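Polyguluronate lyase (Corynebacterium sp., PDB 1UAI) probably cleaves the poly(alpha-L-guluronate) of alginate by a lyase reaction, and is built as a jelly-roll beta-sandwich. Local coordinates at residues 56-61 with 194-199; 88-93 with 162-167; 111-116 with 212-217; 135-140 with 177-182. All coordinates share one frame; numbering follows the deposited sequence.

Contact 1 (56-61 with 194-199)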
loop_
_atom_site.group_PDB
_atom_site.type_symbol
_atom_site.label_atom_id
_atom_site.label_comp_id
_atom_site.label_asym_id
_atom_site.label_seq_id
_atom_site.Cartn_x
_atom_site.Cartn_y
_atom_site.Cartn_z
ATOM N N PHE A 56 -7.770 -3.133 -4.563
ATOM C CA PHE A 56 -7.707 -1.812 -3.939
ATOM C C PHE A 56 -7.710 -0.811 -5.089
ATOM O O PHE A 56 -6.864 -0.892 -5.983
ATOM C CB PHE A 56 -6.407 -1.628 -3.160
ATOM C CG PHE A 56 -6.292 -2.486 -1.935
ATOM C CD1 PHE A 56 -6.733 -2.021 -0.701
ATOM C CD2 PHE A 56 -5.696 -3.740 -2.007
ATOM C CE1 PHE A 56 -6.576 -2.791 0.449
ATOM C CE2 PHE A 56 -5.534 -4.519 -0.864
ATOM C CZ PHE A 56 -5.973 -4.043 0.368
ATOM N N ARG A 57 -8.649 0.127 -5.071
ATOM C CA ARG A 57 -8.728 1.129 -6.127
ATOM C C ARG A 57 -8.925 2.517 -5.539
ATOM O O ARG A 57 -9.714 2.698 -4.613
ATOM C CB ARG A 57 -9.885 0.815 -7.084
ATOM C CG ARG A 57 -10.005 1.804 -8.243
ATOM C CD ARG A 57 -11.219 1.534 -9.128
ATOM N NE ARG A 57 -11.170 0.213 -9.746
ATOM C CZ ARG A 57 -12.075 -0.240 -10.608
ATOM N NH1 ARG A 57 -13.101 0.528 -10.956
ATOM N NH2 ARG A 57 -11.960 -1.460 -11.115
ATOM N N ALA A 58 -8.193 3.490 -6.076
ATOM C CA ALA A 58 -8.302 4.879 -5.642
ATOM C C ALA A 58 -8.204 5.772 -6.875
ATOM O O ALA A 58 -7.179 5.796 -7.562
ATOM C CB ALA A 58 -7.197 5.222 -4.646
ATOM N N ALA A 59 -9.287 6.495 -7.152
ATOM C CA ALA A 59 -9.359 7.392 -8.302
ATOM C C ALA A 59 -8.796 8.767 -7.967
ATOM O O ALA A 59 -8.738 9.156 -6.804
ATOM C CB ALA A 59 -10.802 7.513 -8.776
ATOM N N VAL A 60 -8.402 9.510 -8.996
ATOM C CA VAL A 60 -7.807 10.826 -8.796
ATOM C C VAL A 60 -8.700 11.842 -8.094
ATOM O O VAL A 60 -8.204 12.813 -7.521
ATOM C CB VAL A 60 -7.320 11.429 -10.138
ATOM C CG1 VAL A 60 -6.335 10.474 -10.800
ATOM C CG2 VAL A 60 -8.502 11.712 -11.059
ATOM N N ASN A 61 -10.011 11.619 -8.131
ATOM C CA ASN A 61 -10.958 12.527 -7.487
ATOM C C ASN A 61 -11.354 11.996 -6.112
ATOM O O ASN A 61 -12.307 12.476 -5.499
ATOM C CB ASN A 61 -12.209 12.687 -8.357
ATOM C CG ASN A 61 -13.012 11.406 -8.462
ATOM O OD1 ASN A 61 -12.495 10.316 -8.224
ATOM N ND2 ASN A 61 -14.282 11.531 -8.830
ATOM N N ALA A 194 -3.421 0.489 -2.576
ATOM C CA ALA A 194 -3.311 1.405 -3.707
ATOM C C ALA A 194 -3.301 2.855 -3.239
ATOM O O ALA A 194 -4.327 3.389 -2.815
ATOM C CB ALA A 194 -4.468 1.183 -4.675
ATOM N N TYR A 195 -2.133 3.484 -3.308
ATOM C CA TYR A 195 -1.981 4.882 -2.916
ATOM C C TYR A 195 -1.650 5.605 -4.221
ATOM O O TYR A 195 -0.505 5.633 -4.669
ATOM C CB TYR A 195 -0.859 4.995 -1.881
ATOM C CG TYR A 195 -0.606 6.375 -1.319
ATOM C CD1 TYR A 195 -1.588 7.367 -1.341
ATOM C CD2 TYR A 195 0.615 6.671 -0.718
ATOM C CE1 TYR A 195 -1.352 8.623 -0.777
ATOM C CE2 TYR A 195 0.859 7.916 -0.151
ATOM C CZ TYR A 195 -0.126 8.885 -0.183
ATOM O OH TYR A 195 0.114 10.114 0.389
ATOM N N THR A 196 -2.687 6.159 -4.840
ATOM C CA THR A 196 -2.576 6.831 -6.127
ATOM C C THR A 196 -1.918 8.199 -6.041
ATOM O O THR A 196 -2.438 9.114 -5.407
ATOM C CB THR A 196 -3.972 6.925 -6.763
ATOM O OG1 THR A 196 -4.500 5.598 -6.897
ATOM C CG2 THR A 196 -3.913 7.592 -8.133
ATOM N N GLN A 197 -0.770 8.328 -6.700
ATOM C CA GLN A 197 -0.003 9.564 -6.679
ATOM C C GLN A 197 -0.426 10.572 -7.739
ATOM O O GLN A 197 0.391 11.067 -8.518
ATOM C CB GLN A 197 1.486 9.247 -6.817
ATOM C CG GLN A 197 2.006 8.256 -5.778
ATOM C CD GLN A 197 1.735 8.700 -4.356
ATOM O OE1 GLN A 197 0.947 8.082 -3.638
ATOM N NE2 GLN A 197 2.384 9.778 -3.941
ATOM N N ALA A 198 -1.718 10.869 -7.758
ATOM C CA ALA A 198 -2.271 11.834 -8.692
ATOM C C ALA A 198 -3.647 12.246 -8.200
ATOM O O ALA A 198 -4.355 11.452 -7.580
ATOM C CB ALA A 198 -2.372 11.224 -10.089
ATOM N N ASN A 199 -4.003 13.502 -8.438
ATOM C CA ASN A 199 -5.318 13.999 -8.067
ATOM C C ASN A 199 -5.802 14.891 -9.203
ATOM O O ASN A 199 -5.168 14.953 -10.258
ATOM C CB ASN A 199 -5.291 14.749 -6.725
ATOM C CG ASN A 199 -4.283 15.870 -6.697
ATOM O OD1 ASN A 199 -4.106 16.581 -7.679
ATOM N ND2 ASN A 199 -3.630 16.051 -5.554
#

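Contact 2 (88-93 with 162-167)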
loop_
_atom_site.group_PDB
_atom_site.type_symbol
_atom_site.label_atom_id
_atom_site.label_comp_id
_atom_site.label_asym_id
_atom_site.label_seq_id
_atom_site.Cartn_x
_atom_site.Cartn_y
_atom_site.Cartn_z
ATOM N N TRP A 88 6.947 0.278 15.535
ATOM C CA TRP A 88 8.130 -0.483 15.896
ATOM C C TRP A 88 9.453 0.192 15.562
ATOM O O TRP A 88 9.533 1.104 14.733
ATOM C CB TRP A 88 8.083 -1.891 15.279
ATOM C CG TRP A 88 7.530 -1.955 13.887
ATOM C CD1 TRP A 88 6.228 -2.163 13.530
ATOM C CD2 TRP A 88 8.261 -1.797 12.666
ATOM N NE1 TRP A 88 6.103 -2.146 12.162
ATOM C CE2 TRP A 88 7.335 -1.922 11.607
ATOM C CE3 TRP A 88 9.610 -1.562 12.363
ATOM C CZ2 TRP A 88 7.713 -1.817 10.264
ATOM C CZ3 TRP A 88 9.986 -1.457 11.026
ATOM C CH2 TRP A 88 9.037 -1.585 9.993
ATOM N N SER A 89 10.489 -0.286 16.239
ATOM C CA SER A 89 11.846 0.220 16.113
ATOM C C SER A 89 12.614 -0.355 14.934
ATOM O O SER A 89 12.392 -1.493 14.530
ATOM C CB SER A 89 12.608 -0.086 17.404
ATOM O OG SER A 89 13.998 0.138 17.254
ATOM N N ALA A 90 13.528 0.440 14.388
ATOM C CA ALA A 90 14.355 -0.007 13.277
ATOM C C ALA A 90 15.706 -0.498 13.802
ATOM O O ALA A 90 16.471 -1.122 13.069
ATOM C CB ALA A 90 14.563 1.134 12.284
ATOM N N THR A 91 15.987 -0.224 15.077
ATOM C CA THR A 91 17.253 -0.613 15.699
ATOM C C THR A 91 17.137 -1.738 16.727
ATOM O O THR A 91 18.141 -2.184 17.289
ATOM C CB THR A 91 17.919 0.592 16.388
ATOM O OG1 THR A 91 17.021 1.143 17.359
ATOM C CG2 THR A 91 18.272 1.663 15.368
ATOM N N SER A 92 15.914 -2.186 16.977
ATOM C CA SER A 92 15.661 -3.267 17.921
ATOM C C SER A 92 14.674 -4.219 17.272
ATOM O O SER A 92 13.640 -3.782 16.775
ATOM C CB SER A 92 15.060 -2.715 19.219
ATOM O OG SER A 92 14.524 -3.751 20.032
ATOM N N GLY A 93 15.000 -5.510 17.266
ATOM C CA GLY A 93 14.112 -6.497 16.678
ATOM C C GLY A 93 14.251 -6.666 15.178
ATOM O O GLY A 93 15.043 -5.980 14.529
ATOM N N PHE A 162 10.160 -6.440 2.817
ATOM C CA PHE A 162 10.897 -5.451 3.593
ATOM C C PHE A 162 11.390 -6.203 4.825
ATOM O O PHE A 162 10.611 -6.913 5.465
ATOM C CB PHE A 162 9.995 -4.338 4.133
ATOM C CG PHE A 162 9.499 -3.361 3.109
ATOM C CD1 PHE A 162 10.366 -2.479 2.473
ATOM C CD2 PHE A 162 8.135 -3.253 2.861
ATOM C CE1 PHE A 162 9.875 -1.495 1.612
ATOM C CE2 PHE A 162 7.636 -2.278 2.005
ATOM C CZ PHE A 162 8.506 -1.396 1.380
ATOM N N VAL A 163 12.667 -6.057 5.156
ATOM C CA VAL A 163 13.208 -6.662 6.369
ATOM C C VAL A 163 13.966 -5.536 7.059
ATOM O O VAL A 163 14.926 -4.998 6.507
ATOM C CB VAL A 163 14.184 -7.827 6.093
ATOM C CG1 VAL A 163 14.730 -8.363 7.413
ATOM C CG2 VAL A 163 13.478 -8.939 5.343
ATOM N N VAL A 164 13.509 -5.163 8.249
ATOM C CA VAL A 164 14.142 -4.092 9.003
ATOM C C VAL A 164 14.778 -4.638 10.271
ATOM O O VAL A 164 14.120 -5.311 11.068
ATOM C CB VAL A 164 13.125 -2.998 9.401
ATOM C CG1 VAL A 164 13.859 -1.807 10.007
ATOM C CG2 VAL A 164 12.311 -2.571 8.193
ATOM N N SER A 165 16.064 -4.354 10.443
ATOM C CA SER A 165 16.802 -4.792 11.620
ATOM C C SER A 165 18.158 -4.100 11.647
ATOM O O SER A 165 18.696 -3.740 10.602
ATOM C CB SER A 165 16.996 -6.313 11.599
ATOM O OG SER A 165 17.797 -6.715 10.504
ATOM N N GLY A 166 18.695 -3.899 12.846
ATOM C CA GLY A 166 19.997 -3.268 12.986
ATOM C C GLY A 166 20.167 -1.913 12.324
ATOM O O GLY A 166 21.263 -1.578 11.867
ATOM N N GLY A 167 19.095 -1.131 12.274
ATOM C CA GLY A 167 19.163 0.189 11.670
ATOM C C GLY A 167 19.273 0.173 10.158
ATOM O O GLY A 167 19.720 1.148 9.552
HETATM O O HOH W 1 17.432 -4.753 15.233
#

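Contact 3 (111-116 with 212-217)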
loop_
_atom_site.group_PDB
_atom_site.type_symbol
_atom_site.label_atom_id
_atom_site.label_comp_id
_atom_site.label_asym_id
_atom_site.label_seq_id
_atom_site.Cartn_x
_atom_site.Cartn_y
_atom_site.Cartn_z
ATOM N N PRO A 111 0.964 8.746 -14.405
ATOM C CA PRO A 111 0.770 7.326 -14.088
ATOM C C PRO A 111 1.627 6.819 -12.935
ATOM O O PRO A 111 2.448 5.915 -13.111
ATOM C CB PRO A 111 1.107 6.649 -15.409
ATOM C CG PRO A 111 2.256 7.481 -15.892
ATOM C CD PRO A 111 1.803 8.904 -15.610
ATOM N N HIS A 112 1.405 7.387 -11.753
ATOM C CA HIS A 112 2.173 7.050 -10.559
ATOM C C HIS A 112 1.297 6.390 -9.497
ATOM O O HIS A 112 0.227 6.897 -9.156
ATOM C CB HIS A 112 2.807 8.320 -9.992
ATOM C CG HIS A 112 3.712 9.033 -10.951
ATOM N ND1 HIS A 112 4.324 10.227 -10.638
ATOM C CD2 HIS A 112 4.120 8.718 -12.204
ATOM C CE1 HIS A 112 5.071 10.617 -11.655
ATOM N NE2 HIS A 112 4.966 9.719 -12.618
ATOM N N LEU A 113 1.782 5.283 -8.942
ATOM C CA LEU A 113 1.020 4.524 -7.960
ATOM C C LEU A 113 1.930 3.800 -6.968
ATOM O O LEU A 113 2.904 3.161 -7.364
ATOM C CB LEU A 113 0.147 3.518 -8.718
ATOM C CG LEU A 113 -0.715 2.502 -7.973
ATOM C CD1 LEU A 113 -1.687 3.207 -7.043
ATOM C CD2 LEU A 113 -1.463 1.656 -8.992
ATOM N N VAL A 114 1.604 3.898 -5.681
ATOM C CA VAL A 114 2.385 3.256 -4.623
ATOM C C VAL A 114 1.628 2.024 -4.107
ATOM O O VAL A 114 0.442 2.111 -3.774
ATOM C CB VAL A 114 2.653 4.263 -3.477
ATOM C CG1 VAL A 114 3.230 3.556 -2.265
ATOM C CG2 VAL A 114 3.612 5.339 -3.966
ATOM N N GLY A 115 2.316 0.883 -4.038
ATOM C CA GLY A 115 1.670 -0.353 -3.619
ATOM C C GLY A 115 2.036 -0.969 -2.279
ATOM O O GLY A 115 1.379 -1.910 -1.835
ATOM N N ALA A 116 3.085 -0.466 -1.645
ATOM C CA ALA A 116 3.492 -0.966 -0.340
ATOM C C ALA A 116 4.480 0.013 0.251
ATOM O O ALA A 116 5.217 0.678 -0.481
ATOM C CB ALA A 116 4.133 -2.342 -0.468
ATOM N N GLY A 212 -5.916 4.452 -9.981
ATOM C CA GLY A 212 -4.819 3.540 -9.763
ATOM C C GLY A 212 -5.451 2.349 -9.057
ATOM O O GLY A 212 -6.382 2.514 -8.259
ATOM N N GLN A 213 -4.976 1.149 -9.361
ATOM C CA GLN A 213 -5.504 -0.054 -8.731
ATOM C C GLN A 213 -4.400 -1.072 -8.523
ATOM O O GLN A 213 -3.533 -1.251 -9.381
ATOM C CB GLN A 213 -6.610 -0.680 -9.584
ATOM C CG GLN A 213 -7.137 -2.001 -9.025
ATOM C CD GLN A 213 -8.307 -2.542 -9.819
ATOM O OE1 GLN A 213 -9.347 -1.894 -9.928
ATOM N NE2 GLN A 213 -8.144 -3.734 -10.379
ATOM N N VAL A 214 -4.449 -1.727 -7.369
ATOM C CA VAL A 214 -3.492 -2.755 -6.991
ATOM C C VAL A 214 -4.268 -3.961 -6.465
ATOM O O VAL A 214 -5.291 -3.803 -5.798
ATOM C CB VAL A 214 -2.553 -2.259 -5.859
ATOM C CG1 VAL A 214 -1.702 -3.405 -5.337
ATOM C CG2 VAL A 214 -1.673 -1.132 -6.365
ATOM N N SER A 215 -3.788 -5.159 -6.780
ATOM C CA SER A 215 -4.403 -6.387 -6.292
ATOM C C SER A 215 -3.384 -7.040 -5.367
ATOM O O SER A 215 -2.223 -7.227 -5.737
ATOM C CB SER A 215 -4.751 -7.329 -7.447
ATOM O OG SER A 215 -5.874 -6.854 -8.170
ATOM N N LEU A 216 -3.830 -7.370 -4.160
ATOM C CA LEU A 216 -2.979 -7.975 -3.145
ATOM C C LEU A 216 -3.365 -9.440 -2.961
ATOM O O LEU A 216 -4.504 -9.756 -2.612
ATOM C CB LEU A 216 -3.148 -7.198 -1.841
ATOM C CG LEU A 216 -2.178 -7.423 -0.683
ATOM C CD1 LEU A 216 -0.748 -7.196 -1.145
ATOM C CD2 LEU A 216 -2.529 -6.464 0.447
ATOM N N TYR A 217 -2.396 -10.322 -3.187
ATOM C CA TYR A 217 -2.599 -11.766 -3.121
ATOM C C TYR A 217 -2.054 -12.463 -1.884
ATOM O O TYR A 217 -2.545 -13.525 -1.499
ATOM C CB TYR A 217 -2.000 -12.392 -4.379
ATOM C CG TYR A 217 -2.721 -11.940 -5.623
ATOM C CD1 TYR A 217 -3.959 -12.483 -5.951
ATOM C CD2 TYR A 217 -2.213 -10.916 -6.426
ATOM C CE1 TYR A 217 -4.683 -12.025 -7.035
ATOM C CE2 TYR A 217 -2.936 -10.444 -7.525
ATOM C CZ TYR A 217 -4.173 -11.007 -7.817
ATOM O OH TYR A 217 -4.928 -10.549 -8.873
#

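Contact 4 (135-140 with 177-182)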
loop_
_atom_site.group_PDB
_atom_site.type_symbol
_atom_site.label_atom_id
_atom_site.label_comp_id
_atom_site.label_asym_id
_atom_site.label_seq_id
_atom_site.Cartn_x
_atom_site.Cartn_y
_atom_site.Cartn_z
ATOM N N LEU A 135 9.230 0.473 -12.144
ATOM C CA LEU A 135 8.975 0.209 -10.735
ATOM C C LEU A 135 10.216 0.592 -9.938
ATOM O O LEU A 135 11.325 0.153 -10.254
ATOM C CB LEU A 135 8.664 -1.274 -10.528
ATOM C CG LEU A 135 8.455 -1.732 -9.085
ATOM C CD1 LEU A 135 7.269 -1.000 -8.468
ATOM C CD2 LEU A 135 8.234 -3.233 -9.063
ATOM N N TYR A 136 10.019 1.406 -8.907
ATOM C CA TYR A 136 11.111 1.874 -8.061
ATOM C C TYR A 136 10.915 1.544 -6.597
ATOM O O TYR A 136 9.792 1.326 -6.136
ATOM C CB TYR A 136 11.211 3.398 -8.103
ATOM C CG TYR A 136 11.420 4.009 -9.456
ATOM C CD1 TYR A 136 12.700 4.272 -9.929
ATOM C CD2 TYR A 136 10.334 4.355 -10.257
ATOM C CE1 TYR A 136 12.897 4.873 -11.165
ATOM C CE2 TYR A 136 10.518 4.951 -11.494
ATOM C CZ TYR A 136 11.800 5.210 -11.942
ATOM O OH TYR A 136 11.982 5.817 -13.165
ATOM N N ILE A 137 12.034 1.520 -5.883
ATOM C CA ILE A 137 12.027 1.390 -4.435
ATOM C C ILE A 137 12.520 2.793 -4.087
ATOM O O ILE A 137 13.601 3.211 -4.520
ATOM C CB ILE A 137 13.034 0.365 -3.885
ATOM C CG1 ILE A 137 12.688 -1.037 -4.387
ATOM C CG2 ILE A 137 13.029 0.420 -2.353
ATOM C CD1 ILE A 137 11.279 -1.464 -4.095
ATOM N N THR A 138 11.715 3.531 -3.338
ATOM C CA THR A 138 12.058 4.897 -2.979
ATOM C C THR A 138 12.843 4.982 -1.679
ATOM O O THR A 138 13.015 3.992 -0.971
ATOM C CB THR A 138 10.788 5.736 -2.811
ATOM O OG1 THR A 138 10.081 5.281 -1.651
ATOM C CG2 THR A 138 9.884 5.596 -4.033
ATOM N N LYS A 139 13.331 6.182 -1.388
ATOM C CA LYS A 139 14.053 6.461 -0.155
ATOM C C LYS A 139 13.676 7.886 0.210
ATOM O O LYS A 139 14.153 8.839 -0.406
ATOM C CB LYS A 139 15.570 6.360 -0.338
ATOM C CG LYS A 139 16.338 6.638 0.951
ATOM C CD LYS A 139 17.842 6.600 0.741
ATOM C CE LYS A 139 18.586 6.911 2.031
ATOM N NZ LYS A 139 18.256 8.264 2.557
ATOM N N GLY A 140 12.806 8.029 1.200
ATOM C CA GLY A 140 12.378 9.358 1.593
ATOM C C GLY A 140 11.753 10.065 0.403
ATOM O O GLY A 140 10.928 9.488 -0.306
ATOM N N LEU A 177 17.694 -8.888 -3.548
ATOM C CA LEU A 177 17.916 -7.656 -2.801
ATOM C C LEU A 177 18.072 -6.500 -3.784
ATOM O O LEU A 177 18.919 -6.543 -4.679
ATOM C CB LEU A 177 19.175 -7.783 -1.938
ATOM C CG LEU A 177 19.550 -6.576 -1.072
ATOM C CD1 LEU A 177 18.425 -6.261 -0.098
ATOM C CD2 LEU A 177 20.834 -6.874 -0.318
ATOM N N GLN A 178 17.252 -5.469 -3.611
ATOM C CA GLN A 178 17.273 -4.307 -4.493
ATOM C C GLN A 178 18.061 -3.146 -3.914
ATOM O O GLN A 178 18.757 -2.429 -4.637
ATOM C CB GLN A 178 15.846 -3.841 -4.777
ATOM C CG GLN A 178 14.984 -4.879 -5.463
ATOM C CD GLN A 178 15.556 -5.303 -6.798
ATOM O OE1 GLN A 178 15.818 -4.467 -7.663
ATOM N NE2 GLN A 178 15.754 -6.605 -6.977
ATOM N N THR A 179 17.938 -2.952 -2.607
ATOM C CA THR A 179 18.635 -1.867 -1.940
ATOM C C THR A 179 18.609 -2.054 -0.434
ATOM O O THR A 179 17.754 -2.763 0.102
ATOM C CB THR A 179 17.984 -0.501 -2.274
ATOM O OG1 THR A 179 18.771 0.556 -1.711
ATOM C CG2 THR A 179 16.569 -0.421 -1.706
ATOM N N THR A 180 19.574 -1.432 0.233
ATOM C CA THR A 180 19.669 -1.460 1.684
ATOM C C THR A 180 19.694 0.008 2.085
ATOM O O THR A 180 20.567 0.761 1.651
ATOM C CB THR A 180 20.953 -2.158 2.166
ATOM O OG1 THR A 180 20.947 -3.517 1.717
ATOM C CG2 THR A 180 21.029 -2.138 3.686
ATOM N N ILE A 181 18.718 0.409 2.892
ATOM C CA ILE A 181 18.585 1.791 3.325
ATOM C C ILE A 181 18.837 1.960 4.817
ATOM O O ILE A 181 18.271 1.238 5.635
ATOM C CB ILE A 181 17.167 2.312 2.988
ATOM C CG1 ILE A 181 16.961 2.283 1.471
ATOM C CG2 ILE A 181 16.970 3.717 3.540
ATOM C CD1 ILE A 181 15.538 2.556 1.034
ATOM N N SER A 182 19.695 2.913 5.165
ATOM C CA SER A 182 19.993 3.190 6.564
ATOM C C SER A 182 18.786 3.911 7.154
ATOM O O SER A 182 18.304 4.895 6.595
ATOM C CB SER A 182 21.241 4.066 6.685
ATOM O OG SER A 182 22.389 3.383 6.213
HETATM O O HOH W 2 19.666 6.865 5.249
#

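Contact 1 (56-61 with 194-199)
Ala194 and Ala58 let the two backbones come close, and Thr196 bridges them. The CB of Ala194 lies 3.7 Å from Phe56 CB and 3.4 Å from Phe56 O, a fit that suits a one-carbon side chain. Further along, Thr196 OG1, set anti to its own carbonyl carbon (chi1 -58°), is turned to Ala58 and donates to Ala58 O at 2.8 Å, from a point tilted 26° out of the carbonyl plane. The hydroxyl thus ties its strand to the carbonyl of the facing one without introducing a charge. Strands 54-59 and 194-196 belong to the two opposed sheets of the jelly-roll sandwich; the axes of segments 56-59 and 194-196 pass within 6.3 Å, only 14° from parallel. Phe56 starts toward the facing strand, but its ring turns off to pack with Phe45, Leu75 and Leu216. Past the strands the backbones draw closer still, with a CA-H...O contact from Asn199 CA to Val60 O, 3.2 Å, while side-chain packing thins to Val60 CG1 and Ala198 CB, 4.1 Å apart. The solvent side belongs to partly exposed Asn199, its OD1 bonded to Ser201 and its ND2 to Gly69 O, and to Arg57, which projects from the other face of its strand, where NE bonds Gln213 OE1.

Contact 2 (88-93 with 162-167)
The indole of Trp88 reaches Val164 with its six-membered ring, while the imidazole of His95 stacks on it and Phe190 and His223 meet it with their rings inclined. The side chain of Val164 crosses that of Trp88 at about a right angle, with CG2 3.8 Å from Trp88 CZ3 and 3.9 Å from CH2. The indole nitrogen NE1 is bonded to Glu77 OE1, which helps to fix the ring's rotation. The other methyl of Val164, CG1, is anti to the backbone N (chi1 -172°) and packs 3.8 Å from Ala90 CB; a branched residue can therefore fill two sites at once. In the jelly roll, 88-93 is part of the link from strand 84-85 of one sheet to strand 95-105 of the other, and it lies against the hairpin joining strands 158-165 and 168-173. Gly166 and Gly167 have the positive phi angles of a type I' turn, which glycine adopts readily. Gly167 N donates to Ala90 O at 2.7 Å with an N-H...O angle of 149°. Nearer the solvent, a water accepts from Gly166 N and donates to Gly93 O, 2.8 Å in each case, and at this more exposed rim Gly93 O also lies against Ser165 CB.

Contact 3 (111-116 with 212-217)
Leu113 holds CG anti to its backbone N (chi1 176°), and with CD1 turned to chi2 58° the second methyl, CD2, is carried out as the extended tip of the side chain toward strand 211-223. Val214 answers with CG2, which stands beside its own backbone N and anti to the carbonyl carbon, while CG1 is anti to the N. The two side chains cross obliquely, with Leu113 CD2 3.8 Å from Val214 CG2 and Leu113 CG 4.1 Å from the same methyl. CD2 also presses on the facing backbone, 3.6 Å from Gln213 N and 3.9 Å from Gly212 CA. Gly212, having no beta carbon, leaves the room that Leu113 CD1 fills, 4.2 Å from Gly212 CA. Strands 112-119 and 211-223 lie in opposite sheets; the axes of segments 112-116 and 212-217 are 7.6 Å apart at a signed angle of -26°, the modest twist expected of aligned sheets in a beta-sandwich. No hydrogen bond spans the gap, so packing alone joins the layers here. Leucine and valine suit such an interior, which Phe103 and Leu106 extend beside Leu113, and Ala194 beside Val214. A second glycine, Gly115, brings its CA to 4.4 Å from Val214 CG2, so that the valine meets bare backbone at that point. Gln213, whose side chain leaves from the opposite side of its strand, is buried nonetheless: its amide OE1 accepts from Arg57 NE and its NE2 donates to Asn104 OD1, leaving both polar atoms satisfied.

Contact 4 (135-140 with 177-182)
A classic beta bulge in the outermost strand of one sheet of the jelly-roll sandwich shapes this contact: Gln178 and Thr179 both face Val171 of the neighbouring strand, and both start their side chains toward the facing strand of the opposite sheet, where Ile137 receives them. Segments 135-139 and 177-182 run nearly parallel across the sandwich, 10° apart, with axes 8.4 Å from each other. Ile137 CG2 meets Thr179 CG2 at 3.7 Å as the two side chains lie alongside one another, pointing opposite ways, and Ile137 CG1 lies 4.2 Å from Gln178 CB. Threonine serves two needs here: its methyl, set between the backbone N and the carbonyl carbon, joins the packing, while OG1, anti to the N (chi1 -174°), bonds His145 NE2. Gln178 sends its amide NE2 back to Val176 O, and its aliphatic part is what touches the isoleucine. Ile137 is further enclosed by Phe128, Val148 and Val171. Beyond it, Ile181 CD1 reaches in to 3.5 Å from Thr138 O, and Ile181 CG2 packs against the chain of Lys139, 3.9 Å from CE. A lysine fits this more exposed end because its methylenes, stretched out as far as CE, can cover an isoleucine while the ammonium stays near water. The bend at chi4 (-60°) sets NZ 3.3 Å from a water, a weak bond, and that water donates to Ser182 O at 2.7 Å.

Contacts 1, 3 and 4 join the sandwich's two sheets face to face, whereas contact 2 closes one end with a loop. Contacts 1 and 3, whose centres are 9 Å apart, form a continuous patch: Thr196 OG1 packs 3.5 Å from Gly212 CA. Contact 2 lies beyond the chain's centre, about 29 Å from contact 1 between centres, yet Phe162 CE2 comes within 4.3 Å of Ala116 C of contact 3. Contact 4 is centred about 15 Å from contact 2 and 17 Å from contact 3. The polysaccharide probably binds the outer, probably concave face of the sheet with strands 112-119 and 194-196, where Tyr195 lies beside Arg72 and Gln117; contacts 1 and 3 would lie behind it.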